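Local atomic coordinates of heme oxygenase (Leptospira interrogans, PDB entry 5KZL), a protein that catalyses the oxidative cleavage of heme, probably to biliverdin, free iron and carbon monoxide as in other heme oxygenases. Residues A[104-117]-A[197-211]. The protein carries 1 engineered substitution. Numbering follows the deposited sequence.
Sequences SVATQDYVQRIRKI and ESKQVFLLNQGIFSE. With HEM (protoporphyrin IX containing Fe), chain B.
Segment 104-117, on helix 105-120, runs antiparallel to segment 197-211, on helix 188-210; the axes of the two short pieces approach to 8.5 Å, their directions 160° apart. The backbones come nearest where Ala-106 faces Gly-207 and Ile-208, the CA atoms of Ala-106 and Ile-208 lying 5.2 Å apart, and diverge toward Ile-117 and Glu-197. Tyr-110 is the central knob, set among Val-201, Leu-204, Asn-205 and Ile-208. With CG anti to the backbone N (chi1 -165°), its ring reaches across the opposing helix, where Leu-204 CB makes a CH-pi contact over one face, 3.9 Å from the centroid, and Ile-208 CD1 lies at the edge. Asn-205 ND2 donates to Tyr-110 OH (2.9 Å) and also to Val-201 O; with Arg-132 NH1 of helix 125-151 bonding OD1, both ends of the buried amide are satisfied and its rotation is fixed. At one end, Arg-113 grips Glu-197 side-on, NE to OE2 at 3.0 Å and NH2 to OE1 at 2.8 Å, the planes 17° apart. Gln-200 CG lies over a guanidinium face, while Ile-117 CG1 packs against Glu-197 OE2, which His-128 also bonds. At the other end, the Glu-211 carboxylate takes Ser-104 OG on OE1 (2.6 Å) and Ala-106 N on OE2 (2.9 Å). Ser-104 OG, the N-cap, also accepts from Thr-107 N, tying Glu-211 to the capped first turn. Between them, a water bridges Ala-106 O and Leu-204 O. Phe-202 and Phe-209 point away from this interface and touch the heme; the antiparallel helix pair, with its Tyr-110 knob-into-hole, thus backs the heme pocket of the all-helical heme oxygenase fold.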
loop_
_atom_site.group_PDB
_atom_site.type_symbol
_atom_site.label_atom_id
_atom_site.label_comp_id
_atom_site.label_asym_id
_atom_site.label_seq_id
_atom_site.Cartn_x
_atom_site.Cartn_y
_atom_site.Cartn_z
ATOM N N SER A 104 -15.982 0.199 2.736
ATOM C CA SER A 104 -16.618 1.362 2.129
ATOM C C SER A 104 -16.758 1.145 0.602
ATOM O O SER A 104 -16.120 0.238 0.052
ATOM C CB SER A 104 -15.770 2.601 2.387
ATOM O OG SER A 104 -14.631 2.606 1.539
ATOM N N VAL A 105 -17.573 1.988 -0.073
ATOM C CA VAL A 105 -17.771 1.961 -1.526
ATOM C C VAL A 105 -16.402 2.003 -2.282
ATOM O O VAL A 105 -16.134 1.138 -3.125
ATOM C CB VAL A 105 -18.750 3.099 -1.969
ATOM C CG1 VAL A 105 -18.703 3.338 -3.478
ATOM C CG2 VAL A 105 -20.177 2.785 -1.526
ATOM N N ALA A 106 -15.548 2.994 -1.966
ATOM C CA ALA A 106 -14.241 3.150 -2.619
ATOM C C ALA A 106 -13.319 1.977 -2.301
ATOM O O ALA A 106 -12.539 1.596 -3.165
ATOM C CB ALA A 106 -13.583 4.455 -2.209
ATOM N N THR A 107 -13.438 1.382 -1.082
ATOM C CA THR A 107 -12.635 0.224 -0.679
ATOM C C THR A 107 -13.049 -0.991 -1.536
ATOM O O THR A 107 -12.184 -1.703 -2.043
ATOM C CB THR A 107 -12.746 -0.031 0.829
ATOM O OG1 THR A 107 -12.229 1.108 1.523
ATOM C CG2 THR A 107 -11.980 -1.287 1.274
ATOM N N GLN A 108 -14.361 -1.200 -1.705
ATOM C CA GLN A 108 -14.929 -2.283 -2.530
ATOM C C GLN A 108 -14.482 -2.223 -4.001
ATOM O O GLN A 108 -14.225 -3.266 -4.608
ATOM C CB GLN A 108 -16.472 -2.245 -2.454
ATOM C CG GLN A 108 -17.037 -2.768 -1.140
ATOM C CD GLN A 108 -18.536 -2.604 -1.119
ATOM O OE1 GLN A 108 -19.229 -2.961 -2.076
ATOM N NE2 GLN A 108 -19.073 -2.027 -0.044
ATOM N N ASP A 109 -14.409 -1.013 -4.574
ATOM C CA ASP A 109 -13.991 -0.849 -5.956
ATOM C C ASP A 109 -12.517 -1.165 -6.114
ATOM O O ASP A 109 -12.115 -1.738 -7.131
ATOM C CB ASP A 109 -14.328 0.549 -6.453
ATOM C CG ASP A 109 -15.832 0.797 -6.567
ATOM O OD1 ASP A 109 -16.613 -0.198 -6.555
ATOM O OD2 ASP A 109 -16.224 1.962 -6.689
ATOM N N TYR A 110 -11.726 -0.830 -5.085
ATOM C CA TYR A 110 -10.284 -1.078 -5.044
ATOM C C TYR A 110 -10.057 -2.594 -4.962
ATOM O O TYR A 110 -9.361 -3.129 -5.817
ATOM C CB TYR A 110 -9.650 -0.312 -3.850
ATOM C CG TYR A 110 -8.137 -0.141 -3.821
ATOM C CD1 TYR A 110 -7.295 -1.007 -4.525
ATOM C CD2 TYR A 110 -7.544 0.830 -3.017
ATOM C CE1 TYR A 110 -5.903 -0.887 -4.450
ATOM C CE2 TYR A 110 -6.159 0.956 -2.934
ATOM C CZ TYR A 110 -5.344 0.106 -3.663
ATOM O OH TYR A 110 -3.978 0.193 -3.526
ATOM N N VAL A 111 -10.721 -3.291 -4.024
ATOM C CA VAL A 111 -10.641 -4.754 -3.857
ATOM C C VAL A 111 -11.082 -5.474 -5.158
ATOM O O VAL A 111 -10.444 -6.434 -5.598
ATOM C CB VAL A 111 -11.442 -5.192 -2.578
ATOM C CG1 VAL A 111 -11.658 -6.710 -2.518
ATOM C CG2 VAL A 111 -10.764 -4.698 -1.301
ATOM N N GLN A 112 -12.152 -4.990 -5.797
ATOM C CA GLN A 112 -12.610 -5.558 -7.058
ATOM C C GLN A 112 -11.503 -5.449 -8.112
ATOM O O GLN A 112 -11.272 -6.399 -8.859
ATOM C CB GLN A 112 -13.858 -4.815 -7.551
ATOM C CG GLN A 112 -14.293 -5.217 -8.959
ATOM C CD GLN A 112 -15.010 -6.551 -9.031
ATOM O OE1 GLN A 112 -14.927 -7.405 -8.135
ATOM N NE2 GLN A 112 -15.738 -6.754 -10.114
ATOM N N ARG A 113 -10.838 -4.290 -8.175
ATOM C CA ARG A 113 -9.769 -4.099 -9.136
ATOM C C ARG A 113 -8.678 -5.112 -8.902
ATOM O O ARG A 113 -8.262 -5.758 -9.860
ATOM C CB ARG A 113 -9.208 -2.669 -9.139
ATOM C CG ARG A 113 -8.065 -2.470 -10.130
ATOM C CD ARG A 113 -8.562 -2.472 -11.546
ATOM N NE ARG A 113 -7.572 -1.977 -12.502
ATOM C CZ ARG A 113 -7.895 -1.262 -13.572
ATOM N NH1 ARG A 113 -9.164 -0.956 -13.815
ATOM N NH2 ARG A 113 -6.953 -0.843 -14.405
ATOM N N ILE A 114 -8.277 -5.306 -7.629
ATOM C CA ILE A 114 -7.228 -6.263 -7.269
ATOM C C ILE A 114 -7.607 -7.684 -7.701
ATOM O O ILE A 114 -6.785 -8.411 -8.283
ATOM C CB ILE A 114 -6.912 -6.179 -5.747
ATOM C CG1 ILE A 114 -6.287 -4.833 -5.373
ATOM C CG2 ILE A 114 -6.010 -7.362 -5.289
ATOM C CD1 ILE A 114 -6.484 -4.461 -3.856
ATOM N N ARG A 115 -8.824 -8.085 -7.371
ATOM C CA ARG A 115 -9.325 -9.420 -7.686
ATOM C C ARG A 115 -9.358 -9.695 -9.178
ATOM O O ARG A 115 -8.875 -10.734 -9.602
ATOM C CB ARG A 115 -10.701 -9.632 -7.058
ATOM C CG ARG A 115 -10.589 -9.735 -5.556
ATOM C CD ARG A 115 -11.936 -9.734 -4.886
ATOM N NE ARG A 115 -11.794 -10.046 -3.456
ATOM C CZ ARG A 115 -12.802 -10.037 -2.589
ATOM N NH1 ARG A 115 -14.017 -9.675 -2.978
ATOM N NH2 ARG A 115 -12.593 -10.340 -1.314
ATOM N N LYS A 116 -9.941 -8.781 -9.954
ATOM C CA LYS A 116 -10.092 -8.902 -11.402
ATOM C C LYS A 116 -8.748 -8.880 -12.141
ATOM O O LYS A 116 -8.552 -9.645 -13.092
ATOM C CB LYS A 116 -11.064 -7.837 -11.908
ATOM C CG LYS A 116 -12.517 -8.083 -11.511
ATOM C CD LYS A 116 -13.238 -8.962 -12.515
ATOM C CE LYS A 116 -14.702 -9.150 -12.218
ATOM N NZ LYS A 116 -14.923 -10.050 -11.059
ATOM N N ILE A 117 -7.803 -8.051 -11.668
ATOM C CA ILE A 117 -6.443 -7.989 -12.210
ATOM C C ILE A 117 -5.752 -9.318 -11.949
ATOM O O ILE A 117 -5.198 -9.919 -12.866
ATOM C CB ILE A 117 -5.680 -6.762 -11.626
ATOM C CG1 ILE A 117 -6.173 -5.461 -12.300
ATOM C CG2 ILE A 117 -4.131 -6.901 -11.740
ATOM C CD1 ILE A 117 -5.776 -5.306 -13.788
ATOM N N GLU A 197 -1.270 0.638 -14.947
ATOM C CA GLU A 197 -1.887 0.076 -13.740
ATOM C C GLU A 197 -1.509 0.870 -12.478
ATOM O O GLU A 197 -2.395 1.182 -11.676
ATOM C CB GLU A 197 -1.607 -1.423 -13.581
ATOM C CG GLU A 197 -2.463 -2.100 -12.494
ATOM C CD GLU A 197 -3.972 -2.095 -12.697
ATOM O OE1 GLU A 197 -4.416 -1.774 -13.822
ATOM O OE2 GLU A 197 -4.711 -2.413 -11.736
ATOM N N SER A 198 -0.233 1.258 -12.354
ATOM C CA SER A 198 0.266 2.043 -11.215
ATOM C C SER A 198 -0.520 3.356 -11.081
ATOM O O SER A 198 -0.934 3.718 -9.981
ATOM C CB SER A 198 1.762 2.306 -11.355
ATOM O OG SER A 198 2.477 1.083 -11.399
ATOM N N LYS A 199 -0.770 4.042 -12.213
ATOM C CA LYS A 199 -1.572 5.274 -12.202
ATOM C C LYS A 199 -2.991 5.037 -11.670
ATOM O O LYS A 199 -3.502 5.852 -10.879
ATOM C CB LYS A 199 -1.616 5.891 -13.594
ATOM C CG LYS A 199 -0.259 6.425 -14.030
ATOM C CD LYS A 199 -0.321 6.886 -15.472
ATOM C CE LYS A 199 0.994 7.446 -15.919
ATOM N NZ LYS A 199 1.081 8.895 -15.609
ATOM N N GLN A 200 -3.602 3.901 -12.068
ATOM C CA GLN A 200 -4.936 3.484 -11.630
ATOM C C GLN A 200 -4.924 3.237 -10.120
ATOM O O GLN A 200 -5.855 3.655 -9.422
ATOM C CB GLN A 200 -5.340 2.178 -12.346
ATOM C CG GLN A 200 -6.382 2.326 -13.433
ATOM C CD GLN A 200 -7.643 2.972 -12.943
ATOM O OE1 GLN A 200 -8.473 2.394 -12.219
ATOM N NE2 GLN A 200 -7.770 4.210 -13.298
ATOM N N VAL A 201 -3.866 2.592 -9.620
ATOM C CA VAL A 201 -3.722 2.308 -8.176
ATOM C C VAL A 201 -3.662 3.631 -7.412
ATOM O O VAL A 201 -4.363 3.753 -6.408
ATOM C CB VAL A 201 -2.525 1.378 -7.816
ATOM C CG1 VAL A 201 -2.496 1.071 -6.319
ATOM C CG2 VAL A 201 -2.580 0.080 -8.606
ATOM N N PHE A 202 -2.860 4.621 -7.882
ATOM C CA PHE A 202 -2.812 5.923 -7.202
ATOM C C PHE A 202 -4.213 6.519 -7.136
ATOM O O PHE A 202 -4.610 7.016 -6.084
ATOM C CB PHE A 202 -1.844 6.922 -7.879
ATOM C CG PHE A 202 -0.417 6.832 -7.385
ATOM C CD1 PHE A 202 -0.036 7.426 -6.182
ATOM C CD2 PHE A 202 0.554 6.176 -8.134
ATOM C CE1 PHE A 202 1.286 7.321 -5.719
ATOM C CE2 PHE A 202 1.871 6.078 -7.678
ATOM C CZ PHE A 202 2.229 6.632 -6.469
ATOM N N LEU A 203 -4.982 6.413 -8.248
ATOM C CA LEU A 203 -6.355 6.938 -8.281
ATOM C C LEU A 203 -7.262 6.220 -7.275
ATOM O O LEU A 203 -8.098 6.870 -6.618
ATOM C CB LEU A 203 -6.934 6.788 -9.697
ATOM C CG LEU A 203 -8.181 7.640 -9.964
ATOM C CD1 LEU A 203 -7.807 9.152 -10.132
ATOM C CD2 LEU A 203 -8.922 7.135 -11.192
ATOM N N LEU A 204 -7.083 4.888 -7.132
ATOM C CA LEU A 204 -7.916 4.109 -6.195
ATOM C C LEU A 204 -7.606 4.502 -4.755
ATOM O O LEU A 204 -8.527 4.593 -3.950
ATOM C CB LEU A 204 -7.770 2.603 -6.424
ATOM C CG LEU A 204 -8.422 2.073 -7.743
ATOM C CD1 LEU A 204 -7.825 0.731 -8.135
ATOM C CD2 LEU A 204 -9.907 1.903 -7.587
ATOM N N ASN A 205 -6.332 4.840 -4.470
ATOM C CA ASN A 205 -5.936 5.343 -3.149
ATOM C C ASN A 205 -6.532 6.718 -2.893
ATOM O O ASN A 205 -7.023 6.956 -1.796
ATOM C CB ASN A 205 -4.410 5.367 -3.008
ATOM C CG ASN A 205 -3.906 4.007 -2.628
ATOM O OD1 ASN A 205 -3.863 3.670 -1.446
ATOM N ND2 ASN A 205 -3.718 3.130 -3.616
ATOM N N GLN A 206 -6.533 7.618 -3.916
ATOM C CA GLN A 206 -7.165 8.946 -3.803
ATOM C C GLN A 206 -8.662 8.766 -3.495
ATOM O O GLN A 206 -9.218 9.530 -2.706
ATOM C CB GLN A 206 -7.009 9.756 -5.104
ATOM C CG GLN A 206 -5.566 10.077 -5.471
ATOM C CD GLN A 206 -5.414 10.973 -6.687
ATOM O OE1 GLN A 206 -6.126 11.974 -6.852
ATOM N NE2 GLN A 206 -4.422 10.672 -7.534
ATOM N N GLY A 207 -9.273 7.743 -4.102
ATOM C CA GLY A 207 -10.677 7.389 -3.904
ATOM C C GLY A 207 -11.015 7.033 -2.468
ATOM O O GLY A 207 -11.988 7.549 -1.911
ATOM N N ILE A 208 -10.194 6.190 -1.830
ATOM C CA ILE A 208 -10.426 5.827 -0.426
ATOM C C ILE A 208 -10.137 7.031 0.494
ATOM O O ILE A 208 -10.883 7.245 1.443
ATOM C CB ILE A 208 -9.723 4.508 0.039
ATOM C CG1 ILE A 208 -8.202 4.579 -0.082
ATOM C CG2 ILE A 208 -10.295 3.281 -0.688
ATOM C CD1 ILE A 208 -7.421 3.322 0.396
ATOM N N PHE A 209 -9.121 7.864 0.167
ATOM C CA PHE A 209 -8.801 9.056 0.962
ATOM C C PHE A 209 -9.911 10.108 0.892
ATOM O O PHE A 209 -10.162 10.806 1.897
ATOM C CB PHE A 209 -7.426 9.655 0.608
ATOM C CG PHE A 209 -6.206 8.772 0.819
ATOM C CD1 PHE A 209 -6.213 7.752 1.769
ATOM C CD2 PHE A 209 -5.048 8.976 0.084
ATOM C CE1 PHE A 209 -5.090 6.936 1.954
ATOM C CE2 PHE A 209 -3.920 8.173 0.285
ATOM C CZ PHE A 209 -3.950 7.158 1.212
ATOM N N SER A 210 -10.587 10.185 -0.290
ATOM C CA SER A 210 -11.700 11.104 -0.586
ATOM C C SER A 210 -12.880 10.889 0.354
ATOM O O SER A 210 -13.676 11.798 0.559
ATOM C CB SER A 210 -12.171 10.927 -2.030
ATOM O OG SER A 210 -13.200 9.957 -2.148
ATOM N N GLU A 211 -13.020 9.671 0.888
ATOM C CA GLU A 211 -14.134 9.322 1.770
ATOM C C GLU A 211 -13.999 9.801 3.199
ATOM O O GLU A 211 -15.002 9.865 3.912
ATOM C CB GLU A 211 -14.311 7.815 1.796
ATOM C CG GLU A 211 -14.907 7.250 0.533
ATOM C CD GLU A 211 -15.001 5.742 0.550
ATOM O OE1 GLU A 211 -14.094 5.104 1.135
ATOM O OE2 GLU A 211 -15.920 5.197 -0.101
HETATM C CHA HEM B . 8.016 7.442 -2.041
HETATM C CHB HEM B . 3.599 5.877 -2.774
HETATM C CHC HEM B . 2.011 9.299 0.162
HETATM C CHD HEM B . 6.400 10.175 1.507
HETATM C C1A HEM B . 6.953 6.727 -2.476
HETATM C C2A HEM B . 7.043 5.699 -3.471
HETATM C C3A HEM B . 5.797 5.287 -3.689
HETATM C C4A HEM B . 4.952 6.007 -2.845
HETATM C CMA HEM B . 5.357 4.215 -4.608
HETATM C CAA HEM B . 8.286 5.172 -4.143
HETATM C CBA HEM B . 8.789 6.084 -5.285
HETATM C CGA HEM B . 9.900 5.435 -5.998
HETATM O O1A HEM B . 9.802 5.160 -7.154
HETATM O O2A HEM B . 10.914 5.181 -5.368
HETATM C C1B HEM B . 2.750 6.694 -2.047
HETATM C C2B HEM B . 1.299 6.627 -2.125
HETATM C C3B HEM B . 0.877 7.600 -1.294
HETATM C C4B HEM B . 2.069 8.251 -0.731
HETATM C CMB HEM B . 0.451 5.677 -2.901
HETATM C CAB HEM B . -0.428 8.014 -0.965
HETATM C CBB HEM B . -1.311 7.581 -1.711
HETATM C C1C HEM B . 3.024 9.763 0.923
HETATM C C2C HEM B . 2.906 10.514 2.125
HETATM C C3C HEM B . 4.175 10.748 2.503
HETATM C C4C HEM B . 5.055 10.112 1.555
HETATM C CMC HEM B . 1.614 10.943 2.820
HETATM C CAC HEM B . 4.544 11.504 3.677
HETATM C CBC HEM B . 5.695 11.370 4.196
HETATM C C1D HEM B . 7.208 9.572 0.565
HETATM C C2D HEM B . 8.684 9.742 0.539
HETATM C C3D HEM B . 9.120 8.962 -0.417
HETATM C C4D HEM B . 7.929 8.328 -1.000
HETATM C CMD HEM B . 9.501 10.571 1.467
HETATM C CAD HEM B . 10.555 8.823 -0.847
HETATM C CBD HEM B . 11.386 8.009 0.074
HETATM C CGD HEM B . 12.801 7.864 -0.383
HETATM O O1D HEM B . 13.114 8.097 -1.488
HETATM O O2D HEM B . 13.598 7.480 0.418
HETATM N NA HEM B . 5.659 6.876 -2.174
HETATM N NB HEM B . 3.055 7.671 -1.265
HETATM N NC HEM B . 4.293 9.575 0.642
HETATM N ND HEM B . 6.838 8.718 -0.365
HETATM FE FE HEM B . 5.007 8.233 -0.798
HETATM O O HOH W 1 -10.980 3.545 -4.563
HETATM O O HOH W 2 5.045 6.706 0.892
#